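Local coordinates for uncharacterized protein (Vibrio parahaemolyticus, PDB 1ZBP) that is of unknown function but belongs to the ImpE family, joining a mostly helical N-terminal region to a largely antiparallel beta region, at residues S183-E186 and S187-R190; L250-S253 and D254-N257. All coordinates share one frame; numbering follows the deposited sequence.

Interaction 1: S183-E186 and S187-R190; sequences SLLE and SVWR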
# COMPACT_ATOMS: atom_id res chain seq x y z
N SER A 183 -12.63 6.95 6.89
CA SER A 183 -11.99 6.88 8.19
C SER A 183 -10.57 7.37 8.02
O SER A 183 -10.07 7.39 6.90
CB SER A 183 -11.96 5.43 8.67
OG SER A 183 -10.90 4.75 8.01
N LEU A 184 -9.93 7.74 9.12
CA LEU A 184 -8.56 8.24 9.12
C LEU A 184 -7.58 7.27 8.43
O LEU A 184 -6.94 7.61 7.43
CB LEU A 184 -8.09 8.48 10.56
CG LEU A 184 -9.02 9.24 11.53
CD1 LEU A 184 -8.61 8.95 12.96
CD2 LEU A 184 -8.98 10.75 11.25
N LEU A 185 -7.46 6.07 8.99
CA LEU A 185 -6.55 5.06 8.44
C LEU A 185 -6.85 4.74 6.98
O LEU A 185 -5.93 4.59 6.16
CB LEU A 185 -6.63 3.79 9.28
CG LEU A 185 -5.78 2.59 8.84
CD1 LEU A 185 -4.34 3.03 8.55
CD2 LEU A 185 -5.82 1.55 9.94
N GLU A 186 -8.13 4.62 6.64
CA GLU A 186 -8.49 4.32 5.26
C GLU A 186 -7.94 5.32 4.25
O GLU A 186 -7.96 5.07 3.05
CB GLU A 186 -10.02 4.21 5.12
CG GLU A 186 -10.64 3.03 5.85
CD GLU A 186 -12.07 2.78 5.42
OE1 GLU A 186 -12.61 3.64 4.70
OE2 GLU A 186 -12.65 1.73 5.77
N SER A 187 -7.45 6.46 4.73
CA SER A 187 -6.88 7.46 3.81
C SER A 187 -5.62 6.90 3.14
O SER A 187 -5.37 7.21 1.97
CB SER A 187 -6.58 8.77 4.55
OG SER A 187 -5.69 8.57 5.63
N VAL A 188 -4.84 6.09 3.87
CA VAL A 188 -3.63 5.47 3.31
C VAL A 188 -3.78 3.96 3.02
O VAL A 188 -2.98 3.39 2.28
CB VAL A 188 -2.35 5.71 4.20
CG1 VAL A 188 -1.98 7.19 4.18
CG2 VAL A 188 -2.59 5.25 5.61
N TRP A 189 -4.78 3.31 3.62
CA TRP A 189 -5.08 1.88 3.38
C TRP A 189 -6.52 1.90 2.88
O TRP A 189 -7.47 1.73 3.66
CB TRP A 189 -4.99 1.03 4.66
CG TRP A 189 -3.58 0.85 5.17
CD1 TRP A 189 -2.44 1.24 4.55
CD2 TRP A 189 -3.17 0.22 6.39
NE1 TRP A 189 -1.34 0.90 5.30
CE2 TRP A 189 -1.76 0.27 6.44
CE3 TRP A 189 -3.86 -0.39 7.46
CZ2 TRP A 189 -1.02 -0.24 7.51
CZ3 TRP A 189 -3.12 -0.91 8.52
CH2 TRP A 189 -1.72 -0.83 8.53
N ARG A 190 -6.67 2.13 1.58
CA ARG A 190 -7.98 2.28 0.95
C ARG A 190 -8.70 1.01 0.52
O ARG A 190 -8.11 0.11 -0.08
CB ARG A 190 -7.86 3.22 -0.25
CG ARG A 190 -9.14 3.96 -0.65
CD ARG A 190 -9.54 5.05 0.36
NE ARG A 190 -8.54 6.11 0.43
CZ ARG A 190 -8.31 6.99 -0.55
NH1 ARG A 190 -7.38 7.93 -0.39
NH2 ARG A 190 -9.03 6.93 -1.66
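The carbonyl oxygen of Leu185 is gripped by two backbone N-H groups that follow it in the chain. Val188 N lies 2.9 Å from Leu185 O and comes from well above the carbonyl plane, whereas Trp189 N reaches the same Leu185 O at 3.1 Å within that plane, so the two donors are spread around one acceptor. The side chains of Leu185 and Trp189 meet as well. Leu185 has CG anti to its own N (chi1 178°), which carries its end forward to the indole: CD1 sits over one face, 3.6 Å from Trp189 CE3, displaced from the ring centre toward the rim in a CH-pi contact. The same methyl brushes Val188 CG2. Phe159 meets the tryptophan edge-to-face, and Leu74 and Ala78 of helix 65-84 also pack on it.

On the polar side, Arg190 folds back at chi2 and chi3, and this bend brings NE to 2.9 Å from Glu186 O. That oxygen lies in the guanidinium plane, but the N-H points at it with a bend, at 132°. A second grip comes from Arg190 NH1, 3.2 Å from Ser187 O, and Lys179 O takes NH2. Three backbone carbonyls thus fix the rotation of the guanidinium. The carboxylate of Glu186 turns elsewhere, to Thr182 OG1. Glu186 CA also makes a CA-H...O contact with Trp189 O, 3.2 Å away, while His205 ND1 is hydrogen-bonded to that oxygen. Ser183 OG accepts from Glu186 N, although the position of this hydroxyl is less certain. The arrangement fits a tentative ST motif at the start of a turn with helical backbone angles, which leads from the loop after strand 173-178 into strand 189-196 of the eight-stranded antiparallel sheet.

Interaction 2: L250-S253 and D254-N257; sequences LPIS and DLQN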
# COMPACT_ATOMS: atom_id res chain seq x y z
N LEU A 250 -0.15 10.55 -12.71
CA LEU A 250 -1.42 10.68 -11.99
C LEU A 250 -1.30 10.17 -10.57
O LEU A 250 -0.85 9.05 -10.34
CB LEU A 250 -2.53 9.88 -12.70
CG LEU A 250 -3.90 9.83 -12.01
CD1 LEU A 250 -4.63 11.15 -12.25
CD2 LEU A 250 -4.74 8.66 -12.53
N PRO A 251 -1.66 11.00 -9.59
CA PRO A 251 -1.56 10.54 -8.20
C PRO A 251 -2.65 9.49 -7.97
O PRO A 251 -3.76 9.61 -8.48
CB PRO A 251 -1.78 11.82 -7.38
CG PRO A 251 -2.52 12.73 -8.31
CD PRO A 251 -1.90 12.45 -9.66
N ILE A 252 -2.33 8.45 -7.21
CA ILE A 252 -3.28 7.38 -6.98
C ILE A 252 -4.59 7.91 -6.41
O ILE A 252 -5.66 7.37 -6.72
CB ILE A 252 -2.67 6.28 -6.07
CG1 ILE A 252 -3.48 4.99 -6.22
CG2 ILE A 252 -2.61 6.72 -4.61
CD1 ILE A 252 -3.44 4.44 -7.61
N SER A 253 -4.53 8.98 -5.62
CA SER A 253 -5.73 9.54 -5.03
C SER A 253 -6.71 10.09 -6.07
O SER A 253 -7.88 10.32 -5.77
CB SER A 253 -5.37 10.65 -4.02
OG SER A 253 -4.86 11.80 -4.67
N ASP A 254 -6.25 10.31 -7.30
CA ASP A 254 -7.15 10.82 -8.33
C ASP A 254 -7.62 9.72 -9.23
O ASP A 254 -8.21 9.98 -10.28
CB ASP A 254 -6.49 11.89 -9.19
CG ASP A 254 -6.14 13.13 -8.41
OD1 ASP A 254 -6.76 13.37 -7.36
OD2 ASP A 254 -5.23 13.86 -8.87
N LEU A 255 -7.36 8.48 -8.84
CA LEU A 255 -7.79 7.34 -9.62
C LEU A 255 -9.00 6.70 -8.93
O LEU A 255 -8.90 6.29 -7.77
CB LEU A 255 -6.66 6.31 -9.74
CG LEU A 255 -6.99 5.04 -10.52
CD1 LEU A 255 -7.22 5.39 -11.99
CD2 LEU A 255 -5.86 4.03 -10.38
N GLN A 256 -10.13 6.63 -9.63
CA GLN A 256 -11.34 6.02 -9.08
C GLN A 256 -11.55 4.60 -9.60
O GLN A 256 -11.84 3.69 -8.82
CB GLN A 256 -12.60 6.84 -9.41
CG GLN A 256 -12.83 8.07 -8.55
CD GLN A 256 -11.92 9.22 -8.91
OE1 GLN A 256 -11.83 9.61 -10.08
NE2 GLN A 256 -11.23 9.78 -7.91
N ASN A 257 -11.41 4.39 -10.91
CA ASN A 257 -11.60 3.06 -11.48
C ASN A 257 -10.69 2.75 -12.66
O ASN A 257 -10.25 3.63 -13.40
CB ASN A 257 -13.05 2.86 -11.96
CG ASN A 257 -13.99 3.95 -11.48
OD1 ASN A 257 -14.56 3.87 -10.38
ND2 ASN A 257 -14.17 4.99 -12.30
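Pro251 and Asp254 are joined by the first of two successive i to i+3 backbone hydrogen bonds, which form a short 3-10 turn at the end of strand 248-251. Asp254 N donates to Pro251 O at 2.8 Å, and one residue later Leu255 N donates to Ile252 O at 2.9 Å. Both donors stand well above the carbonyl planes of their acceptors, by 47° and 58°, consistent with the tight winding of the turn. The turn bends the chain sharply out of the edge strand and on toward strand 257-260.

Apolar contacts line one flank of the turn. Leu250 holds CG anti to its N (chi1 175°) and reaches forward with both branches: CD1 lies 3.7 Å from Asp254 CB, and CD2 lies 4.1 Å from Leu255 CB, the two leucine side chains crossing at about a right angle. Leu255 points CD2 at Ile252, meeting Ile252 CD1 at 3.7 Å, and these two side chains cross at a slant. Trp243 of strand 242-245 and Ile178 of strand 173-178 pack on both Ile252 and Leu255. These two are the buried residues of the turn, and their packing ties it to two strands of the sheet that are not adjacent to each other.

The polar side chains touch or approach without a hydrogen bond between the two segments. Gln256 turns its amide back toward the turn, but Gln256 NE2 stays 4.0 Å from Ser253 O, a loose approach. Asp254, its CG beside its own N, brings OD2 of the carboxylate obliquely against the CG corner of the proline ring. There Asp254 OD2 comes to 3.0 Å from Pro251 CG, a close touch of a carboxylate oxygen on a ring methylene.

In the fold
Interaction 1 precedes interaction 2 along the chain, and both belong to the ImpE-family part of the protein. Their centres are 15 Å apart; the nearest atoms approach to about 5 Å without touching. Both turns serve the same eight-stranded antiparallel sheet: 183-190 leads into strand 189-196, next to the outermost strand 202-207, while 250-257 leaves strand 248-251 at the other outer edge and leads to the inner strand 257-260. Met208 approaches both, contacting Arg190 and Ile252. Interaction 1 also reaches helices 31-44 and 65-84, so it sits where the helical part meets the sheet, whereas interaction 2 packs mainly on strands and loops of the beta part.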